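Local coordinates for tapirin (Caldicellulosiruptor hydrothermalis, PDB 6N2C), which probably attaches the bacterium to plant biomass by binding cellulose through its beta-helical C-terminal domain, which also carries a zinc ion, at residues L173-S178 with V249-Y254. Residues are numbered along the deposited sequence; the frame is centred on the assembly and turned at random. Where two conformers were deposited one is given.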
ATOM      1  N   LEU A 173       9.892  14.974   4.337  1.00 20.26           N
ATOM      2  CA  LEU A 173      10.780  13.813   4.549  1.00 23.69           C
ATOM      3  C   LEU A 173      10.143  12.496   5.059  1.00 21.51           C
ATOM      4  O   LEU A 173      10.820  11.544   5.485  1.00 20.47           O
ATOM      5  CB  LEU A 173      11.956  14.199   5.441  1.00 25.30           C
ATOM      6  CG  LEU A 173      12.772  15.372   4.869  1.00 27.34           C
ATOM      7  CD1 LEU A 173      13.903  15.592   5.881  1.00 31.46           C
ATOM      8  CD2 LEU A 173      13.334  15.069   3.511  1.00 31.88           C
ATOM      9  N   LEU A 174       8.819  12.462   5.054  1.00 22.60           N
ATOM     10  CA  LEU A 174       8.109  11.285   5.516  1.00 19.92           C
ATOM     11  C   LEU A 174       8.585  10.103   4.690  1.00 18.32           C
ATOM     12  O   LEU A 174       8.574  10.188   3.455  1.00 19.36           O
ATOM     13  CB  LEU A 174       6.614  11.489   5.248  1.00 21.10           C
ATOM     14  CG  LEU A 174       5.716  10.263   5.657  1.00 22.44           C
ATOM     15  CD1 LEU A 174       5.899   9.862   7.107  1.00 28.97           C
ATOM     16  CD2 LEU A 174       4.318  10.688   5.364  1.00 24.26           C
ATOM     17  N   ALA A 175       9.025   9.079   5.394  1.00 17.24           N
ATOM     18  CA  ALA A 175       9.435   7.792   4.778  1.00 17.43           C
ATOM     19  C   ALA A 175      10.633   7.922   3.870  1.00 17.37           C
ATOM     20  O   ALA A 175      10.897   7.074   3.061  1.00 15.91           O
ATOM     21  CB  ALA A 175       8.287   7.054   4.074  1.00 17.23           C
ATOM     22  N   TRP A 176      11.418   8.994   4.015  1.00 18.33           N
ATOM     23  CA  TRP A 176      12.640   9.071   3.228  1.00 18.00           C
ATOM     24  C   TRP A 176      13.587   7.966   3.602  1.00 18.59           C
ATOM     25  O   TRP A 176      13.838   7.759   4.758  1.00 21.41           O
ATOM     26  CB  TRP A 176      13.326  10.423   3.449  1.00 20.06           C
ATOM     27  CG  TRP A 176      14.587  10.447   2.553  1.00 21.50           C
ATOM     28  CD1 TRP A 176      15.848   9.979   2.863  1.00 23.57           C
ATOM     29  CD2 TRP A 176      14.612  10.830   1.218  1.00 21.51           C
ATOM     30  NE1 TRP A 176      16.649  10.094   1.755  1.00 23.29           N
ATOM     31  CE2 TRP A 176      15.913  10.617   0.731  1.00 23.49           C
ATOM     32  CE3 TRP A 176      13.641  11.365   0.338  1.00 23.20           C
ATOM     33  CZ2 TRP A 176      16.252  10.866  -0.583  1.00 21.97           C
ATOM     34  CZ3 TRP A 176      13.979  11.642  -0.953  1.00 24.61           C
ATOM     35  CH2 TRP A 176      15.318  11.401  -1.409  1.00 23.74           C
ATOM     36  N   ASP A 177      14.095   7.198   2.638  1.00 18.15           N
ATOM     37  CA  ASP A 177      14.989   6.073   2.984  1.00 17.78           C
ATOM     38  C   ASP A 177      16.038   6.035   1.847  1.00 19.76           C
ATOM     39  O   ASP A 177      15.740   5.614   0.735  1.00 18.56           O
ATOM     40  CB  ASP A 177      14.222   4.726   3.051  1.00 17.93           C
ATOM     41  CG  ASP A 177      15.100   3.572   3.424  1.00 19.77           C
ATOM     42  OD1 ASP A 177      16.358   3.715   3.473  1.00 19.88           O
ATOM     43  OD2 ASP A 177      14.551   2.451   3.649  1.00 21.28           O
ATOM     44  N   SER A 178      17.244   6.508   2.110  0.64 20.13           N
ATOM     45  CA  SER A 178      18.258   6.535   1.039  0.64 20.49           C
ATOM     46  C   SER A 178      18.649   5.173   0.514  0.64 20.72           C
ATOM     47  O   SER A 178      19.137   5.075  -0.617  0.64 17.71           O
ATOM     48  CB  SER A 178      19.524   7.338   1.473  0.64 22.59           C
ATOM     49  OG  SER A 178      19.223   8.690   1.814  0.64 22.78           O
ATOM     50  N   VAL A 249       5.079  -3.872   5.788  1.00 15.31           N
ATOM     51  CA  VAL A 249       6.018  -2.953   5.106  1.00 16.00           C
ATOM     52  C   VAL A 249       6.343  -1.857   6.116  1.00 16.92           C
ATOM     53  O   VAL A 249       5.514  -0.996   6.449  1.00 17.29           O
ATOM     54  CB  VAL A 249       5.476  -2.363   3.798  1.00 17.32           C
ATOM     55  CG1 VAL A 249       6.635  -1.550   3.170  1.00 16.48           C
ATOM     56  CG2 VAL A 249       5.050  -3.473   2.867  1.00 16.35           C
ATOM     57  N   ASN A 250       7.573  -1.880   6.613  0.52 17.09           N
ATOM     58  CA  ASN A 250       7.955  -0.943   7.709  0.52 17.36           C
ATOM     59  C   ASN A 250       7.946   0.501   7.252  0.52 17.04           C
ATOM     60  O   ASN A 250       7.397   1.397   7.932  0.52 15.88           O
ATOM     61  CB  ASN A 250       9.289  -1.321   8.319  0.52 19.48           C
ATOM     62  CG  ASN A 250       9.549  -0.606   9.622  0.52 22.14           C
ATOM     63  OD1 ASN A 250       8.678  -0.564  10.492  0.52 24.73           O
ATOM     64  ND2 ASN A 250      10.713   0.018   9.737  0.52 21.96           N
ATOM     65  N   ASN A 251       8.524   0.760   6.086  1.00 15.27           N
ATOM     66  CA  ASN A 251       8.700   2.160   5.625  1.00 14.74           C
ATOM     67  C   ASN A 251       7.655   2.519   4.556  1.00 14.28           C
ATOM     68  O   ASN A 251       6.537   2.898   4.900  1.00 16.39           O
ATOM     69  CB  ASN A 251      10.141   2.415   5.205  1.00 16.43           C
ATOM     70  CG  ASN A 251      10.405   3.861   4.944  1.00 19.26           C
ATOM     71  OD1 ASN A 251      10.169   4.717   5.824  1.00 20.00           O
ATOM     72  ND2 ASN A 251      10.803   4.170   3.758  1.00 16.26           N
ATOM     73  N   LEU A 252       7.939   2.347   3.289  0.51 14.33           N
ATOM     74  CA  LEU A 252       6.901   2.709   2.348  0.51 14.19           C
ATOM     75  C   LEU A 252       6.576   1.599   1.360  0.51 13.93           C
ATOM     76  O   LEU A 252       7.448   0.881   0.863  0.51 14.33           O
ATOM     77  CB  LEU A 252       7.186   4.038   1.625  0.51 14.84           C
ATOM     78  CG  LEU A 252       8.291   3.897   0.583  0.51 14.77           C
ATOM     79  CD1 LEU A 252       7.778   3.390  -0.756  0.51 14.49           C
ATOM     80  CD2 LEU A 252       9.016   5.233   0.424  0.51 15.20           C
ATOM     81  N   MET A 253       5.276   1.533   1.066  1.00 13.29           N
ATOM     82  CA  MET A 253       4.756   0.737  -0.025  1.00 13.54           C
ATOM     83  C   MET A 253       4.154   1.696  -0.985  1.00 12.87           C
ATOM     84  O   MET A 253       3.261   2.492  -0.646  1.00 13.99           O
ATOM     85  CB  MET A 253       3.698  -0.268   0.469  1.00 14.10           C
ATOM     86  CG  MET A 253       3.051  -1.058  -0.661  1.00 13.71           C
ATOM     87  SD  MET A 253       2.113  -2.387   0.103  0.90 17.65           S
ATOM     88  CE  MET A 253       1.609  -3.266  -1.352  1.00 22.19           C
ATOM     89  N   TYR A 254       4.654   1.667  -2.241  1.00 13.07           N
ATOM     90  CA  TYR A 254       4.174   2.496  -3.315  1.00 12.83           C
ATOM     91  C   TYR A 254       3.697   1.623  -4.469  1.00 13.31           C
ATOM     92  O   TYR A 254       4.393   0.722  -4.839  1.00 15.35           O
ATOM     93  CB  TYR A 254       5.301   3.432  -3.909  1.00 13.93           C
ATOM     94  CG  TYR A 254       4.825   4.087  -5.216  1.00 14.04           C
ATOM     95  CD1 TYR A 254       4.034   5.267  -5.184  1.00 13.56           C
ATOM     96  CD2 TYR A 254       5.111   3.565  -6.498  1.00 13.85           C
ATOM     97  CE1 TYR A 254       3.521   5.814  -6.334  1.00 15.42           C
ATOM     98  CE2 TYR A 254       4.616   4.141  -7.646  1.00 17.23           C
ATOM     99  CZ  TYR A 254       3.860   5.258  -7.584  1.00 15.73           C
ATOM    100  OH  TYR A 254       3.405   5.821  -8.713  1.00 18.08           O
TER
HETATM  101  O   HOH W   1      12.283   6.250   6.715  0.79 30.51           O
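Asn251 holds CG anti to its N (chi1 -171°), which extends the amide from the corner of the chain at 250-251 to the backbone of Ala175. Asn251 ND2 donates to Ala175 O at 3.0 Å, nearly straight at 171°. The acceptor lies close to the amide plane, whereas the donor stands above the carbonyl plane. ND2 also bonds to Asn231 OD1, and OD1 of Asn251 accepts from a water that donates to Trp176 O as well, so both ends of the amide are engaged and its flip is fixed. Asn231 ND2 in turn binds Asp177 OD2, while Asp177 CB lies 3.5 Å from Asn251 ND2. Beside this bonded network, Ala175 CB meets Leu252 CB at 4.0 Å, an apolar contact. A leucine in place of Asn251 would probably leave Ala175 O and Asn231 OD1 without this donor and the bridging water without its second acceptor, weakening the loop's hold on the corner. Ala175 occupies the third position of a type II turn from Leu173 to Trp176, closed by Trp176 N to Leu173 O at 3.0 Å. The contact fastens the loop that precedes strand 186-190, beside helix 451-457, to a corner between two faces of a parallel beta-helix, where Asn251 ND2 and Leu252 N both bond to Asn231 OD1 of the adjacent coil.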